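Local coordinates for protein uracil-dna glycosylase (Deinococcus radiodurans, PDB 4UQM) that belongs to the uracil-DNA glycosylase superfamily of DNA-binding enzymes, with a central four-stranded parallel sheet flanked by helices, at residues A[25-30]-A[165-170]. The protein carries 1 engineered substitution. Residues are numbered along the deposited sequence; the frame is centred on the assembly and turned at random. Where two conformers were deposited one is given.
Sequences EDWQEA and DAVIKA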
ATOM      1  N   GLU A  25      -2.280 -13.814 -12.239  1.00 23.30           N
ATOM      2  CA  GLU A  25      -3.475 -14.651 -12.308  1.00 24.40           C
ATOM      3  C   GLU A  25      -4.097 -14.883 -10.955  1.00 23.24           C
ATOM      4  O   GLU A  25      -5.300 -14.990 -10.858  1.00 24.00           O
ATOM      5  CB  GLU A  25      -3.116 -16.045 -12.881  1.00 26.51           C
ATOM      6  CG  GLU A  25      -4.239 -17.115 -12.900  1.00 33.43           C
ATOM      7  CD  GLU A  25      -3.768 -18.565 -13.083  1.00 35.26           C
ATOM      8  OE1 GLU A  25      -2.562 -18.820 -13.313  1.00 44.80           O
ATOM      9  OE2 GLU A  25      -4.607 -19.503 -13.014  1.00 41.77           O
ATOM     10  N   ASP A  26      -3.274 -14.996  -9.912  1.00 23.62           N
ATOM     11  CA  ASP A  26      -3.817 -15.226  -8.573  1.00 23.68           C
ATOM     12  C   ASP A  26      -4.681 -14.072  -8.100  1.00 22.24           C
ATOM     13  O   ASP A  26      -5.752 -14.302  -7.537  1.00 22.52           O
ATOM     14  CB  ASP A  26      -2.744 -15.660  -7.549  1.00 23.28           C
ATOM     15  CG  ASP A  26      -1.566 -14.731  -7.416  1.00 23.27           C
ATOM     16  OD1 ASP A  26      -1.573 -13.543  -7.826  1.00 22.63           O
ATOM     17  OD2 ASP A  26      -0.580 -15.246  -6.797  1.00 25.03           O
ATOM     18  N   TRP A  27      -4.242 -12.851  -8.361  1.00 19.99           N
ATOM     19  CA  TRP A  27      -5.078 -11.685  -8.060  1.00 20.37           C
ATOM     20  C   TRP A  27      -6.339 -11.672  -8.923  1.00 21.13           C
ATOM     21  O   TRP A  27      -7.440 -11.384  -8.425  1.00 21.19           O
ATOM     22  CB  TRP A  27      -4.338 -10.381  -8.262  1.00 19.56           C
ATOM     23  CG  TRP A  27      -3.357  -9.987  -7.206  1.00 18.94           C
ATOM     24  CD1 TRP A  27      -2.037  -9.659  -7.407  1.00 18.67           C
ATOM     25  CD2 TRP A  27      -3.610  -9.801  -5.791  1.00 18.89           C
ATOM     26  NE1 TRP A  27      -1.449  -9.294  -6.194  1.00 17.90           N
ATOM     27  CE2 TRP A  27      -2.393  -9.400  -5.199  1.00 19.27           C
ATOM     28  CE3 TRP A  27      -4.742  -9.949  -4.981  1.00 18.94           C
ATOM     29  CZ2 TRP A  27      -2.286  -9.111  -3.830  1.00 18.00           C
ATOM     30  CZ3 TRP A  27      -4.649  -9.643  -3.651  1.00 19.11           C
ATOM     31  CH2 TRP A  27      -3.418  -9.262  -3.071  1.00 18.14           C
ATOM     32  N   GLN A  28      -6.212 -12.001 -10.212  1.00 21.18           N
ATOM     33  CA  GLN A  28      -7.386 -11.978 -11.080  1.00 22.83           C
ATOM     34  C   GLN A  28      -8.446 -12.944 -10.568  1.00 23.22           C
ATOM     35  O   GLN A  28      -9.636 -12.614 -10.521  1.00 23.97           O
ATOM     36  CB  GLN A  28      -7.023 -12.329 -12.523  1.00 25.78           C
ATOM     37  CG  GLN A  28      -6.171 -11.367 -13.361  1.00 26.01           C
ATOM     38  CD  GLN A  28      -6.795  -9.996 -13.744  1.00 28.28           C
ATOM     39  OE1 GLN A  28      -7.757  -9.514 -13.103  1.00 31.36           O
ATOM     40  NE2 GLN A  28      -6.214  -9.339 -14.800  1.00 29.81           N
ATOM     41  N   GLU A  29      -8.025 -14.133 -10.164  1.00 23.22           N
ATOM     42  CA  GLU A  29      -8.963 -15.122  -9.633  1.00 25.41           C
ATOM     43  C   GLU A  29      -9.598 -14.711  -8.323  1.00 25.24           C
ATOM     44  O   GLU A  29     -10.810 -14.842  -8.137  1.00 26.35           O
ATOM     45  CB  GLU A  29      -8.304 -16.503  -9.517  1.00 29.05           C
ATOM     46  CG  GLU A  29      -7.950 -17.079 -10.861  1.00 32.37           C
ATOM     47  CD  GLU A  29      -7.279 -18.436 -10.803  1.00 34.04           C
ATOM     48  OE1 GLU A  29      -7.334 -19.099  -9.747  1.00 35.87           O
ATOM     49  OE2 GLU A  29      -6.713 -18.838 -11.857  1.00 38.67           O
ATOM     50  N   ALA A  30      -8.794 -14.172  -7.422  1.00 23.35           N
ATOM     51  CA  ALA A  30      -9.309 -13.737  -6.099  1.00 23.35           C
ATOM     52  C   ALA A  30     -10.247 -12.562  -6.215  1.00 22.40           C
ATOM     53  O   ALA A  30     -11.243 -12.487  -5.505  1.00 24.69           O
ATOM     54  CB  ALA A  30      -8.168 -13.426  -5.162  1.00 23.57           C
ATOM     55  N   ASP A 165     -11.007  -3.802   1.037  1.00 18.20           N
ATOM     56  CA  ASP A 165     -11.441  -4.913   1.949  1.00 19.54           C
ATOM     57  C   ASP A 165     -11.225  -6.275   1.286  1.00 19.56           C
ATOM     58  O   ASP A 165     -10.748  -7.212   1.911  1.00 19.13           O
ATOM     59  CB  ASP A 165     -12.943  -4.818   2.312  1.00 21.12           C
ATOM     60  CG  ASP A 165     -13.279  -3.728   3.357  1.00 21.63           C
ATOM     61  OD1 ASP A 165     -12.355  -3.158   3.971  1.00 21.58           O
ATOM     62  OD2 ASP A 165     -14.511  -3.529   3.533  1.00 24.55           O
ATOM     63  N   ALA A 166     -11.623  -6.399   0.011  1.00 19.55           N
ATOM     64  CA  ALA A 166     -11.481  -7.665  -0.700  1.00 20.29           C
ATOM     65  C   ALA A 166     -10.018  -8.063  -0.861  1.00 20.09           C
ATOM     66  O   ALA A 166      -9.678  -9.260  -0.736  1.00 20.12           O
ATOM     67  CB  ALA A 166     -12.203  -7.617  -2.049  1.00 20.14           C
ATOM     68  N   VAL A 167      -9.143  -7.093  -1.068  1.00 18.34           N
ATOM     69  CA  VAL A 167      -7.705  -7.383  -1.158  1.00 18.81           C
ATOM     70  C   VAL A 167      -7.184  -7.899   0.186  1.00 19.19           C
ATOM     71  O   VAL A 167      -6.531  -8.940   0.249  1.00 19.10           O
ATOM     72  CB  VAL A 167      -6.915  -6.164  -1.629  1.00 17.96           C
ATOM     73  CG1 VAL A 167      -5.402  -6.397  -1.543  1.00 16.58           C
ATOM     74  CG2 VAL A 167      -7.305  -5.736  -3.050  1.00 18.83           C
ATOM     75  N   ILE A 168      -7.526  -7.200   1.261  1.00 18.53           N
ATOM     76  CA  ILE A 168      -7.188  -7.610   2.644  0.50 19.38           C
ATOM     77  C   ILE A 168      -7.700  -9.011   2.911  1.00 18.50           C
ATOM     78  O   ILE A 168      -6.977  -9.858   3.423  1.00 19.13           O
ATOM     79  CB  ILE A 168      -7.836  -6.661   3.676  0.50 18.83           C
ATOM     80  CG1 ILE A 168      -7.140  -5.289   3.693  0.50 18.54           C
ATOM     81  CG2 ILE A 168      -7.877  -7.295   5.082  0.50 18.33           C
ATOM     82  CD1 ILE A 168      -5.795  -5.293   4.387  0.50 19.32           C
ATOM     83  N   LYS A 169      -8.974  -9.273   2.576  1.00 19.85           N
ATOM     84  CA  LYS A 169      -9.553 -10.585   2.784  1.00 20.32           C
ATOM     85  C   LYS A 169      -8.817 -11.685   2.013  1.00 21.24           C
ATOM     86  O   LYS A 169      -8.636 -12.776   2.552  1.00 20.35           O
ATOM     87  CB  LYS A 169     -11.057 -10.604   2.442  1.00 21.57           C
ATOM     88  CG  LYS A 169     -11.878  -9.848   3.519  1.00 25.17           C
ATOM     89  CD  LYS A 169     -13.350  -9.832   3.158  1.00 30.65           C
ATOM     90  CE  LYS A 169     -14.136  -8.653   3.766  1.00 31.23           C
ATOM     91  NZ  LYS A 169     -15.518  -8.490   3.225  1.00 36.56           N
ATOM     92  N   ALA A 170      -8.390 -11.404   0.772  1.00 19.75           N
ATOM     93  CA  ALA A 170      -7.681 -12.427  -0.011  1.00 21.87           C
ATOM     94  C   ALA A 170      -6.326 -12.779   0.620  1.00 20.68           C
ATOM     95  O   ALA A 170      -5.914 -13.955   0.670  1.00 21.79           O
ATOM     96  CB  ALA A 170      -7.461 -11.941  -1.413  1.00 21.44           C
TER
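Trp27 lays the six-membered end of its indole against the side chain of Val167, the two meeting at about a right angle. On the valine side a single methyl does the touching: Val167 CG1 lies 3.8 Å from Trp27 CH2 and 3.9 Å from Trp27 CZ3, approaching the ring obliquely. The indole CG stands anti to the carbonyl carbon of Trp27 (chi1 -77°), which carries the six-membered ring across to helix 160-172, although the side chain does not leave the backbone in that direction. At the far end of the indole, NE1 gives its hydrogen to the carbonyl oxygen of Thr70, so the ring is tethered at one end and packed at the other. Ala170 CB meets both the ring and Ala30, at 4.3 Å from Trp27 CZ3 and 4.1 Å from Ala30 CB. Ala30 CA and Ala170 CA are 6.4 Å apart, a closeness consistent with two such small side chains. The axes of the two short helical segments approach to 10.9 Å, and their directions differ by 116°. The contact is wholly apolar. Leu31 of helix 25-35 also touches Val167, while Leu139 and Leu141 of strand 138-142, an outermost strand of the parallel sheet, meet Trp27 and Val167 respectively, joining both helices to the sheet.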